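Local coordinates for tyrosine phosphatase (PDB 5NCR), which acts as a homodimeric protein tyrosine phosphatase with triple substrate specificity, and probably also removes phosphate from phosphoserine in proteins, at residues B[23-28]-B[114-119]; B[29-34]-B[121-126]; B[59-64]-B[92-97]; B[73-78]-B[99-104]. The protein carries 2 engineered substitutions. One frame throughout, in Å; residues are numbered along the deposited sequence.

How the interactions relate
The four contacts run from the phosphate site along two helices that pack against one mixed sheet. Interactions 1 and 2 use consecutive pieces, 23-28 and 29-34, on one side and lie one residue apart on helix 118-134 on the other, centres about 12 Å apart. Interactions 3 and 4, centres about 7 Å apart, share helix 90-103 and join it to the neighbouring strands 57-60 and 73-76. Along the chain both lie nested inside the loops closed by interactions 1 and 2. Interaction 2 meets interaction 3 through Ala122 on Met61 and Leu94, and interaction 4 through a hydrogen bond between Thr32 and Glu102. Arg118 and Met63 share a sulfate, joining interactions 1 and 3.

Interaction 1 (B[23-28]-B[114-119]); sequences ALPSGM and AGVNRS. With PO4 (phosphate ion), chain D; SO4 (sulfate ion), chain E.
This is a small apolar contact, burying 104 Å² in all, in which Pro25 of the loop ahead of strand 29-30 leans on the outer side of the loop from Ala114 that leads into helix 118-134. Pro25 CG lies 3.8 Å from Val116 CG2, the two side chains crossing at about a right angle. The same Pro25 CG sits 3.8 Å from Ala114 O and 3.9 Å from Gly115 O, so the ring rests on backbone as much as on side chain. Arg158 connects the two segments a second time, bonding to the carbonyls of Gly27 and Gly115. The loop belongs to the CX5R signature of protein tyrosine phosphatases; Ser112 stands where the family carries its cysteine nucleophile, and its OG is bonded to the bound phosphate. Around that ion the backbone N-H groups of Ala114, Val116, Asn117 and Arg118 all donate, with Val116 N 2.8 Å from phosphate O3. Phosphate O4 is gripped twice by Arg118, by its N at 2.9 Å and its NE at 2.8 Å, the latter bond nearly straight (177°). A bend at chi3 (-79°) turns the guanidinium so that both ions lie at its edge, in its plane: Arg118 NH2 is 2.9 Å from phosphate O1 and 2.8 Å from sulfate O3.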
loop_
_atom_site.group_PDB
_atom_site.type_symbol
_atom_site.label_atom_id
_atom_site.label_comp_id
_atom_site.label_asym_id
_atom_site.label_seq_id
_atom_site.Cartn_x
_atom_site.Cartn_y
_atom_site.Cartn_z
ATOM N N ALA B 23 18.864 -5.549 7.379
ATOM C CA ALA B 23 19.249 -6.561 8.371
ATOM C C ALA B 23 18.892 -7.931 7.805
ATOM O O ALA B 23 17.999 -8.028 6.964
ATOM C CB ALA B 23 18.540 -6.338 9.694
ATOM N N LEU B 24 19.623 -8.970 8.203
ATOM C CA LEU B 24 19.324 -10.325 7.750
ATOM C C LEU B 24 18.751 -11.117 8.919
ATOM O O LEU B 24 19.045 -10.759 10.067
ATOM C CB LEU B 24 20.550 -11.019 7.123
ATOM C CG LEU B 24 20.994 -10.515 5.723
ATOM C CD1 LEU B 24 22.041 -11.435 5.128
ATOM C CD2 LEU B 24 19.794 -10.375 4.741
ATOM N N PRO B 25 17.886 -12.135 8.674
ATOM C CA PRO B 25 17.334 -12.911 9.798
ATOM C C PRO B 25 18.426 -13.461 10.714
ATOM O O PRO B 25 19.461 -13.917 10.233
ATOM C CB PRO B 25 16.569 -14.037 9.101
ATOM C CG PRO B 25 16.239 -13.509 7.781
ATOM C CD PRO B 25 17.397 -12.664 7.383
ATOM N N SER B 26 18.215 -13.292 12.031
ATOM C CA SER B 26 19.091 -13.733 13.096
ATOM C C SER B 26 18.143 -14.343 14.116
ATOM O O SER B 26 17.422 -13.627 14.830
ATOM C CB SER B 26 19.866 -12.578 13.715
ATOM O OG SER B 26 20.504 -13.051 14.893
ATOM N N GLY B 27 18.018 -15.648 13.982
ATOM C CA GLY B 27 17.210 -16.504 14.831
ATOM C C GLY B 27 15.891 -16.882 14.201
ATOM O O GLY B 27 15.402 -16.182 13.302
ATOM N N MET B 28 15.296 -17.966 14.675
ATOM C CA MET B 28 13.994 -18.326 14.138
ATOM C C MET B 28 12.927 -17.399 14.704
ATOM O O MET B 28 13.126 -16.770 15.741
ATOM C CB MET B 28 13.660 -19.818 14.304
ATOM C CG MET B 28 13.976 -20.402 15.620
ATOM S SD MET B 28 13.518 -22.172 15.566
ATOM C CE MET B 28 15.093 -22.979 15.613
ATOM N N ALA B 114 18.546 -19.074 3.441
ATOM C CA ALA B 114 18.654 -17.755 4.071
ATOM C C ALA B 114 17.518 -17.478 5.073
ATOM O O ALA B 114 17.603 -16.524 5.845
ATOM C CB ALA B 114 18.672 -16.683 2.996
ATOM N N GLY B 115 16.466 -18.300 5.050
ATOM C CA GLY B 115 15.275 -18.097 5.866
ATOM C C GLY B 115 14.493 -16.867 5.414
ATOM O O GLY B 115 13.852 -16.191 6.223
ATOM N N VAL B 116 14.550 -16.570 4.117
ATOM C CA VAL B 116 13.941 -15.368 3.554
ATOM C C VAL B 116 12.819 -15.639 2.553
ATOM O O VAL B 116 11.687 -15.223 2.807
ATOM C CB VAL B 116 15.018 -14.407 2.943
ATOM C CG1 VAL B 116 14.373 -13.196 2.248
ATOM C CG2 VAL B 116 16.043 -13.966 3.987
ATOM N N ASN B 117 13.136 -16.265 1.403
ATOM C CA ASN B 117 12.189 -16.366 0.304
ATOM C C ASN B 117 11.320 -17.622 0.225
ATOM O O ASN B 117 10.110 -17.474 0.200
ATOM C CB ASN B 117 12.905 -16.160 -1.019
ATOM C CG ASN B 117 13.495 -14.786 -1.139
ATOM O OD1 ASN B 117 14.679 -14.651 -1.353
ATOM N ND2 ASN B 117 12.727 -13.736 -1.002
ATOM N N ARG B 118 11.901 -18.825 0.154
ATOM C CA ARG B 118 11.090 -20.055 0.034
ATOM C C ARG B 118 10.262 -20.307 1.287
ATOM O O ARG B 118 9.034 -20.394 1.200
ATOM C CB ARG B 118 11.962 -21.257 -0.371
ATOM C CG ARG B 118 12.627 -21.036 -1.735
ATOM C CD ARG B 118 13.796 -21.940 -1.996
ATOM N NE ARG B 118 15.003 -21.492 -1.314
ATOM C CZ ARG B 118 16.174 -22.120 -1.357
ATOM N NH1 ARG B 118 16.316 -23.227 -2.074
ATOM N NH2 ARG B 118 17.206 -21.655 -0.677
ATOM N N SER B 119 10.922 -20.289 2.447
ATOM C CA SER B 119 10.277 -20.462 3.743
ATOM C C SER B 119 9.424 -19.248 4.091
ATOM O O SER B 119 8.365 -19.414 4.700
ATOM C CB SER B 119 11.308 -20.744 4.831
ATOM O OG SER B 119 12.258 -19.693 4.879
HETATM P P PO4 D . 15.844 -18.413 0.915
HETATM O O1 PO4 D . 17.266 -19.049 0.566
HETATM O O2 PO4 D . 15.817 -16.872 0.510
HETATM O O3 PO4 D . 15.539 -18.559 2.475
HETATM O O4 PO4 D . 14.752 -19.134 0.171
HETATM S S SO4 E . 19.648 -24.369 -2.291
HETATM O O1 SO4 E . 20.262 -24.393 -3.633
HETATM O O2 SO4 E . 20.578 -24.957 -1.315
HETATM O O3 SO4 E . 19.362 -22.958 -1.954
HETATM O O4 SO4 E . 18.406 -25.153 -2.295
#

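Interaction 2 (B[29-34]-B[121-126]); sequences TRLTDH and AAAMGY
Leu31 and Thr32, consecutive residues just past strand 29-30, meet Ala123 and Tyr126, which lie on successive turns of helix 118-134. Leu31 and Thr32 both face Val35 of the neighbouring strand, the signature of a classic beta bulge. That irregularity, at the edge of the mixed sheet of this dual-specificity phosphatase fold, is consistent with two residues in a row directing their CB atoms at the helix. Leu31 carries the first half of the contact. Its CG lies anti to the carbonyl carbon (chi1 -55°), and the Leu31 CD1 branch does most of the touching, 3.6 Å from Ala123 CB and 3.9 Å from Ala123 CA; Leu31 CD2 is farther, 4.1 Å from Ala123 CB. The small alanine thus lets a leucine methyl come down close to the helix backbone. Leu37 packs on both partners. In the second half, Thr32 and Tyr126 approach from opposite directions. With CG anti to the backbone N (chi1 177°), the tyrosine ring extends off the helix so that its CE2 corner meets the threonine. Thr32 CG2 comes obliquely to the ring, 3.6 Å from Tyr126 CE2. The Thr32 hydroxyl is placed differently: OG1 lies at the edge of the Tyr126 ring, in plane, yet its polar partners are elsewhere, Glu102 OE1 and the backbone N of Val35. Thr32 OG1 is 3.7 Å from Tyr126 CE2 and 3.9 Å from Tyr126 OH.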
loop_
_atom_site.group_PDB
_atom_site.type_symbol
_atom_site.label_atom_id
_atom_site.label_comp_id
_atom_site.label_asym_id
_atom_site.label_seq_id
_atom_site.Cartn_x
_atom_site.Cartn_y
_atom_site.Cartn_z
ATOM N N THR B 29 11.827 -17.277 13.995
ATOM C CA THR B 29 10.701 -16.425 14.358
ATOM C C THR B 29 9.492 -17.331 14.478
ATOM O O THR B 29 9.157 -18.060 13.568
ATOM C CB THR B 29 10.506 -15.301 13.314
ATOM O OG1 THR B 29 11.721 -14.562 13.201
ATOM C CG2 THR B 29 9.356 -14.354 13.661
ATOM N N ARG B 30 8.838 -17.254 15.607
ATOM C CA ARG B 30 7.656 -18.008 15.917
ATOM C C ARG B 30 6.491 -17.216 15.299
ATOM O O ARG B 30 6.246 -16.078 15.687
ATOM C CB ARG B 30 7.572 -18.090 17.444
ATOM C CG ARG B 30 6.582 -19.059 17.969
ATOM C CD ARG B 30 6.569 -18.984 19.477
ATOM N NE ARG B 30 5.287 -18.492 19.987
ATOM C CZ ARG B 30 5.069 -18.115 21.242
ATOM N NH1 ARG B 30 6.046 -18.174 22.142
ATOM N NH2 ARG B 30 3.879 -17.657 21.604
ATOM N N LEU B 31 5.827 -17.785 14.291
ATOM C CA LEU B 31 4.714 -17.133 13.575
ATOM C C LEU B 31 3.386 -17.356 14.285
ATOM O O LEU B 31 2.535 -16.452 14.312
ATOM C CB LEU B 31 4.605 -17.629 12.130
ATOM C CG LEU B 31 5.835 -17.520 11.227
ATOM C CD1 LEU B 31 5.817 -18.619 10.177
ATOM C CD2 LEU B 31 5.957 -16.137 10.603
ATOM N N THR B 32 3.172 -18.591 14.767
ATOM C CA THR B 32 2.023 -18.994 15.581
ATOM C C THR B 32 2.586 -19.794 16.747
ATOM O O THR B 32 3.766 -20.147 16.704
ATOM C CB THR B 32 0.995 -19.831 14.798
ATOM O OG1 THR B 32 1.635 -20.988 14.305
ATOM C CG2 THR B 32 0.362 -19.073 13.667
ATOM N N ASP B 33 1.747 -20.173 17.725
ATOM C CA ASP B 33 2.191 -20.961 18.869
ATOM C C ASP B 33 3.067 -22.175 18.488
ATOM O O ASP B 33 4.028 -22.453 19.201
ATOM C CB ASP B 33 1.006 -21.400 19.729
ATOM C CG ASP B 33 0.489 -20.334 20.676
ATOM O OD1 ASP B 33 -0.160 -19.377 20.197
ATOM O OD2 ASP B 33 0.746 -20.447 21.894
ATOM N N HIS B 34 2.800 -22.846 17.346
ATOM C CA HIS B 34 3.601 -24.016 16.971
ATOM C C HIS B 34 4.352 -23.915 15.634
ATOM O O HIS B 34 5.121 -24.816 15.329
ATOM C CB HIS B 34 2.739 -25.291 17.010
ATOM C CG HIS B 34 1.937 -25.412 18.270
ATOM N ND1 HIS B 34 2.577 -25.624 19.495
ATOM C CD2 HIS B 34 0.613 -25.293 18.497
ATOM C CE1 HIS B 34 1.627 -25.648 20.411
ATOM N NE2 HIS B 34 0.430 -25.452 19.874
ATOM N N ALA B 121 7.817 -17.426 1.931
ATOM C CA ALA B 121 6.579 -17.578 1.147
ATOM C C ALA B 121 5.589 -18.526 1.819
ATOM O O ALA B 121 4.407 -18.211 1.922
ATOM C CB ALA B 121 6.894 -18.035 -0.272
ATOM N N ALA B 122 6.095 -19.608 2.387
ATOM C CA ALA B 122 5.287 -20.575 3.143
ATOM C C ALA B 122 4.702 -19.890 4.385
ATOM O O ALA B 122 3.502 -20.013 4.649
ATOM C CB ALA B 122 6.161 -21.743 3.565
ATOM N N ALA B 123 5.554 -19.124 5.102
ATOM C CA ALA B 123 5.195 -18.363 6.293
ATOM C C ALA B 123 4.063 -17.338 5.976
ATOM O O ALA B 123 3.070 -17.287 6.685
ATOM C CB ALA B 123 6.422 -17.642 6.817
ATOM N N MET B 124 4.215 -16.560 4.904
ATOM C CA MET B 124 3.230 -15.571 4.456
ATOM C C MET B 124 1.927 -16.252 4.102
ATOM O O MET B 124 0.865 -15.820 4.564
ATOM C CB MET B 124 3.764 -14.784 3.245
ATOM C CG MET B 124 2.966 -13.516 2.960
ATOM S SD MET B 124 3.090 -12.285 4.310
ATOM C CE MET B 124 1.599 -11.316 3.964
ATOM N N GLY B 125 2.020 -17.341 3.323
ATOM C CA GLY B 125 0.841 -18.106 2.938
ATOM C C GLY B 125 0.082 -18.615 4.146
ATOM O O GLY B 125 -1.134 -18.449 4.232
ATOM N N TYR B 126 0.799 -19.199 5.103
ATOM C CA TYR B 126 0.188 -19.757 6.307
ATOM C C TYR B 126 -0.479 -18.697 7.214
ATOM O O TYR B 126 -1.575 -18.930 7.728
ATOM C CB TYR B 126 1.194 -20.611 7.069
ATOM C CG TYR B 126 0.623 -21.152 8.359
ATOM C CD1 TYR B 126 -0.499 -21.967 8.359
ATOM C CD2 TYR B 126 1.138 -20.763 9.587
ATOM C CE1 TYR B 126 -1.076 -22.406 9.550
ATOM C CE2 TYR B 126 0.602 -21.241 10.785
ATOM C CZ TYR B 126 -0.512 -22.052 10.763
ATOM O OH TYR B 126 -1.057 -22.475 11.951
#

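Interaction 3 (B[59-64]-B[92-97]); sequences VNMTMS and PALVKL. With SO4 (sulfate ion), chain E.
Val59, Met61 and Leu94 meet through methyl groups and a thioether, with no flat group between them; the flat group of this region is the amide of Asn60, whose CB points to the other side of the strand. At its edge, Ser64 O accepts from Asn60 ND2 at 2.9 Å and lies only 1° out of the amide plane. Above the plane, Thr62 N donates to Asn60 OD1 over 3.1 Å, well off the plane at 56°, and closes an Asx turn. The two bonds brace the bend that follows strand 57-60 and fix the rotation of the amide. On the helix-facing side, Leu94 of helix 90-103 divides its two methyls between two partners. Leu94 CD1 lies 3.8 Å from Val59 CG1, where the side chains slide past each other in opposite directions. Leu94 CD2 meets Met61 tip to tip, 3.7 Å from Met61 CE and 4.1 Å from Met61 SD. Leu94 reaches the strand because its CG is anti to the backbone N (chi1 -170°). Ala122 of helix 118-134 touches Met61 and Leu94, and Ile77 lies against Val59 and Leu94, completing a core layer between sheet and helices. Beyond the Asx turn, Met63 N donates to sulfate O4 at 2.8 Å, on the ion that Arg118 also holds. All three touching residues are buried and wholly apolar at their contacting ends, which implies cohesion by dispersion and exclusion of water, while the polar bonds of Asn60 and Met63 lie away from this apolar face.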
loop_
_atom_site.group_PDB
_atom_site.type_symbol
_atom_site.label_atom_id
_atom_site.label_comp_id
_atom_site.label_asym_id
_atom_site.label_seq_id
_atom_site.Cartn_x
_atom_site.Cartn_y
_atom_site.Cartn_z
ATOM N N VAL B 59 9.959 -28.519 7.867
ATOM C CA VAL B 59 9.485 -28.335 6.500
ATOM C C VAL B 59 10.684 -27.719 5.759
ATOM O O VAL B 59 11.006 -26.538 5.927
ATOM C CB VAL B 59 8.185 -27.485 6.382
ATOM C CG1 VAL B 59 7.795 -27.325 4.916
ATOM C CG2 VAL B 59 7.026 -28.077 7.195
ATOM N N ASN B 60 11.356 -28.546 4.981
ATOM C CA ASN B 60 12.557 -28.218 4.224
ATOM C C ASN B 60 12.234 -27.764 2.822
ATOM O O ASN B 60 11.817 -28.556 1.974
ATOM C CB ASN B 60 13.523 -29.409 4.222
ATOM C CG ASN B 60 14.781 -29.190 3.423
ATOM O OD1 ASN B 60 15.211 -28.065 3.183
ATOM N ND2 ASN B 60 15.421 -30.266 3.035
ATOM N N MET B 61 12.477 -26.498 2.556
ATOM C CA MET B 61 12.175 -25.952 1.245
ATOM C C MET B 61 13.404 -25.629 0.423
ATOM O O MET B 61 13.371 -24.781 -0.460
ATOM C CB MET B 61 11.239 -24.787 1.398
ATOM C CG MET B 61 9.925 -25.266 1.898
ATOM S SD MET B 61 8.952 -23.918 2.385
ATOM C CE MET B 61 8.150 -23.547 0.816
ATOM N N THR B 62 14.448 -26.398 0.632
ATOM C CA THR B 62 15.719 -26.265 -0.072
ATOM C C THR B 62 15.814 -27.442 -1.014
ATOM O O THR B 62 15.012 -28.359 -0.906
ATOM C CB THR B 62 16.827 -26.172 1.014
ATOM O OG1 THR B 62 16.720 -24.892 1.666
ATOM C CG2 THR B 62 18.251 -26.406 0.525
ATOM N N MET B 63 16.799 -27.436 -1.908
ATOM C CA MET B 63 17.025 -28.507 -2.872
ATOM C C MET B 63 17.611 -29.761 -2.253
ATOM O O MET B 63 17.291 -30.858 -2.716
ATOM C CB MET B 63 17.919 -28.013 -4.026
ATOM C CG MET B 63 17.237 -26.958 -4.920
ATOM S SD MET B 63 15.765 -27.561 -5.744
ATOM C CE MET B 63 16.493 -28.803 -6.824
ATOM N N SER B 64 18.465 -29.603 -1.223
ATOM C CA SER B 64 19.162 -30.700 -0.548
ATOM C C SER B 64 18.342 -31.348 0.545
ATOM O O SER B 64 17.864 -30.664 1.460
ATOM C CB SER B 64 20.508 -30.237 0.016
ATOM O OG SER B 64 21.534 -30.245 -0.963
ATOM N N PRO B 92 -1.452 -24.344 -1.374
ATOM C CA PRO B 92 -2.673 -24.862 -0.720
ATOM C C PRO B 92 -2.410 -26.077 0.169
ATOM O O PRO B 92 -2.954 -26.148 1.266
ATOM C CB PRO B 92 -3.601 -25.205 -1.894
ATOM C CG PRO B 92 -3.107 -24.357 -3.022
ATOM C CD PRO B 92 -1.609 -24.333 -2.847
ATOM N N ALA B 93 -1.565 -27.013 -0.284
ATOM C CA ALA B 93 -1.221 -28.207 0.496
ATOM C C ALA B 93 -0.369 -27.855 1.682
ATOM O O ALA B 93 -0.615 -28.357 2.770
ATOM C CB ALA B 93 -0.530 -29.243 -0.371
ATOM N N LEU B 94 0.598 -26.953 1.499
ATOM C CA LEU B 94 1.478 -26.540 2.570
ATOM C C LEU B 94 0.749 -25.790 3.697
ATOM O O LEU B 94 0.966 -26.104 4.863
ATOM C CB LEU B 94 2.657 -25.751 2.025
ATOM C CG LEU B 94 3.791 -25.435 2.958
ATOM C CD1 LEU B 94 4.170 -26.650 3.839
ATOM C CD2 LEU B 94 4.960 -24.910 2.181
ATOM N N VAL B 95 -0.157 -24.861 3.359
ATOM C CA VAL B 95 -0.889 -24.143 4.425
ATOM C C VAL B 95 -1.809 -25.093 5.207
ATOM O O VAL B 95 -1.955 -24.947 6.421
ATOM C CB VAL B 95 -1.630 -22.865 3.930
ATOM C CG1 VAL B 95 -0.650 -21.885 3.297
ATOM C CG2 VAL B 95 -2.766 -23.194 2.977
ATOM N N LYS B 96 -2.417 -26.067 4.515
ATOM C CA LYS B 96 -3.276 -27.067 5.141
ATOM C C LYS B 96 -2.452 -27.948 6.069
ATOM O O LYS B 96 -2.866 -28.190 7.207
ATOM C CB LYS B 96 -4.003 -27.900 4.076
ATOM C CG LYS B 96 -5.187 -28.673 4.645
ATOM C CD LYS B 96 -5.949 -29.458 3.589
ATOM C CE LYS B 96 -7.061 -30.282 4.210
ATOM N NZ LYS B 96 -6.552 -31.493 4.923
ATOM N N LEU B 97 -1.243 -28.349 5.623
ATOM C CA LEU B 97 -0.309 -29.150 6.421
ATOM C C LEU B 97 0.118 -28.378 7.695
ATOM O O LEU B 97 0.121 -28.953 8.778
ATOM C CB LEU B 97 0.930 -29.542 5.569
ATOM C CG LEU B 97 2.181 -30.129 6.288
ATOM C CD1 LEU B 97 1.880 -31.431 6.953
ATOM C CD2 LEU B 97 3.315 -30.297 5.325
HETATM S S SO4 E . 19.648 -24.369 -2.291
HETATM O O1 SO4 E . 20.262 -24.393 -3.633
HETATM O O2 SO4 E . 20.578 -24.957 -1.315
HETATM O O3 SO4 E . 19.362 -22.958 -1.954
HETATM O O4 SO4 E . 18.406 -25.153 -2.295
#

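Interaction 4 (B[73-78]-B[99-104]); sequences TAYHIP and ARLEAE
Tyr75, on the edge strand 73-76, reaches across to Arg100 and Leu101 near the C-terminal end of helix 90-103, and its ring meets a buried leucine on one part and an exposed arginine at its hydroxyl. The inner part is the better enclosed: Leu101 is buried, Cys57 touches both Tyr75 and Leu101 from the adjacent strand, and Leu97, one turn earlier on the helix, also lies against the tyrosine. Between the two segments themselves the touch is loose, with Leu101 CD1 coming obliquely to the ring, 4.3 Å from Tyr75 CE2. The strand-helix layer of the phosphatase domain is thereby continued to its margin, although this join buries only 90 Å². The outer part is the solvent side. Here Tyr75 OH stands 3.9 Å from Arg100 NH2, a contact distance too long for a hydrogen bond. The hydroxyl is nevertheless at the edge of the guanidinium, in its plane, while ring and guanidinium planes are turned 78° apart, so there is no stacking. Arg100 starts with CG anti to its own N, then bends at chi3 (85°), and this bend swings the guanidinium over toward Glu104. The salt bridge is local, reaching four residues on to Glu104 at the helix end: Arg100 NE donates to Glu104 OE2 at 3.2 Å. The carboxylate oxygen lies in the guanidinium plane, but the arginine meets it from above the carboxylate plane. Both charged residues are exposed. The salt bridge would partly offset the arginine's charge; the tyrosine hydroxyl adds no hydrogen bond, and the join rests mainly on apolar contact of the ring with Leu101.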
loop_
_atom_site.group_PDB
_atom_site.type_symbol
_atom_site.label_atom_id
_atom_site.label_comp_id
_atom_site.label_asym_id
_atom_site.label_seq_id
_atom_site.Cartn_x
_atom_site.Cartn_y
_atom_site.Cartn_z
ATOM N N THR B 73 9.954 -35.543 11.978
ATOM C CA THR B 73 9.524 -35.819 10.604
ATOM C C THR B 73 9.879 -34.616 9.709
ATOM O O THR B 73 9.460 -33.498 9.998
ATOM C CB THR B 73 8.016 -36.158 10.566
ATOM O OG1 THR B 73 7.771 -37.311 11.370
ATOM C CG2 THR B 73 7.509 -36.417 9.155
ATOM N N ALA B 74 10.642 -34.851 8.626
ATOM C CA ALA B 74 11.004 -33.785 7.695
ATOM C C ALA B 74 10.225 -33.918 6.385
ATOM O O ALA B 74 10.245 -34.977 5.743
ATOM C CB ALA B 74 12.495 -33.793 7.417
ATOM N N TYR B 75 9.495 -32.869 6.034
ATOM C CA TYR B 75 8.743 -32.774 4.780
ATOM C C TYR B 75 9.645 -31.956 3.846
ATOM O O TYR B 75 10.105 -30.872 4.216
ATOM C CB TYR B 75 7.389 -32.077 4.996
ATOM C CG TYR B 75 6.493 -32.804 5.982
ATOM C CD1 TYR B 75 5.756 -33.914 5.597
ATOM C CD2 TYR B 75 6.387 -32.383 7.302
ATOM C CE1 TYR B 75 4.973 -34.621 6.514
ATOM C CE2 TYR B 75 5.573 -33.063 8.220
ATOM C CZ TYR B 75 4.844 -34.168 7.815
ATOM O OH TYR B 75 4.028 -34.839 8.711
ATOM N N HIS B 76 9.969 -32.513 2.683
ATOM C CA HIS B 76 10.863 -31.888 1.718
ATOM C C HIS B 76 10.090 -31.312 0.546
ATOM O O HIS B 76 9.385 -32.030 -0.165
ATOM C CB HIS B 76 11.941 -32.900 1.262
ATOM C CG HIS B 76 13.010 -32.310 0.384
ATOM N ND1 HIS B 76 13.492 -32.992 -0.722
ATOM C CD2 HIS B 76 13.637 -31.109 0.458
ATOM C CE1 HIS B 76 14.408 -32.202 -1.264
ATOM N NE2 HIS B 76 14.526 -31.058 -0.596
ATOM N N ILE B 77 10.178 -30.009 0.386
ATOM C CA ILE B 77 9.523 -29.278 -0.694
ATOM C C ILE B 77 10.680 -28.575 -1.399
ATOM O O ILE B 77 11.117 -27.496 -0.982
ATOM C CB ILE B 77 8.366 -28.343 -0.205
ATOM C CG1 ILE B 77 7.317 -29.146 0.624
ATOM C CG2 ILE B 77 7.701 -27.687 -1.440
ATOM C CD1 ILE B 77 6.537 -28.456 1.594
ATOM N N PRO B 78 11.346 -29.271 -2.335
ATOM C CA PRO B 78 12.498 -28.641 -3.002
ATOM C C PRO B 78 12.004 -27.571 -3.945
ATOM O O PRO B 78 11.061 -27.767 -4.700
ATOM C CB PRO B 78 13.228 -29.800 -3.709
ATOM C CG PRO B 78 12.294 -30.978 -3.629
ATOM C CD PRO B 78 11.010 -30.575 -2.944
ATOM N N ALA B 99 -1.474 -25.882 9.170
ATOM C CA ALA B 99 -2.661 -25.742 10.017
ATOM C C ALA B 99 -2.946 -27.059 10.806
ATOM O O ALA B 99 -3.334 -27.004 11.978
ATOM C CB ALA B 99 -3.867 -25.355 9.178
ATOM N N ARG B 100 -2.718 -28.230 10.173
ATOM C CA ARG B 100 -2.907 -29.540 10.798
ATOM C C ARG B 100 -1.861 -29.752 11.907
ATOM O O ARG B 100 -2.209 -30.253 12.982
ATOM C CB ARG B 100 -2.824 -30.664 9.749
ATOM C CG ARG B 100 -3.532 -31.951 10.151
ATOM C CD ARG B 100 -3.097 -33.149 9.311
ATOM N NE ARG B 100 -1.873 -33.776 9.831
ATOM C CZ ARG B 100 -0.760 -33.958 9.125
ATOM N NH1 ARG B 100 -0.700 -33.577 7.858
ATOM N NH2 ARG B 100 0.304 -34.526 9.684
ATOM N N LEU B 101 -0.585 -29.378 11.650
ATOM C CA LEU B 101 0.497 -29.523 12.639
ATOM C C LEU B 101 0.250 -28.609 13.853
ATOM O O LEU B 101 0.450 -29.032 14.984
ATOM C CB LEU B 101 1.889 -29.283 12.011
ATOM C CG LEU B 101 2.289 -30.250 10.877
ATOM C CD1 LEU B 101 3.489 -29.755 10.089
ATOM C CD2 LEU B 101 2.530 -31.656 11.388
ATOM N N GLU B 102 -0.241 -27.378 13.597
ATOM C CA GLU B 102 -0.621 -26.377 14.587
ATOM C C GLU B 102 -1.752 -26.931 15.463
ATOM O O GLU B 102 -1.641 -26.884 16.688
ATOM C CB GLU B 102 -1.069 -25.073 13.884
ATOM C CG GLU B 102 -1.416 -23.917 14.818
ATOM C CD GLU B 102 -0.245 -23.299 15.555
ATOM O OE1 GLU B 102 0.872 -23.300 14.995
ATOM O OE2 GLU B 102 -0.436 -22.843 16.704
ATOM N N ALA B 103 -2.822 -27.473 14.831
ATOM C CA ALA B 103 -3.967 -28.073 15.525
ATOM C C ALA B 103 -3.538 -29.259 16.410
ATOM O O ALA B 103 -4.020 -29.381 17.538
ATOM C CB ALA B 103 -5.020 -28.515 14.522
ATOM N N GLU B 104 -2.598 -30.091 15.916
ATOM C CA GLU B 104 -2.031 -31.244 16.629
ATOM C C GLU B 104 -1.022 -30.806 17.718
ATOM O O GLU B 104 -0.481 -31.663 18.415
ATOM C CB GLU B 104 -1.349 -32.195 15.631
ATOM C CG GLU B 104 -2.312 -33.060 14.841
ATOM C CD GLU B 104 -1.759 -33.740 13.601
ATOM O OE1 GLU B 104 -0.533 -33.661 13.350
ATOM O OE2 GLU B 104 -2.569 -34.352 12.868
#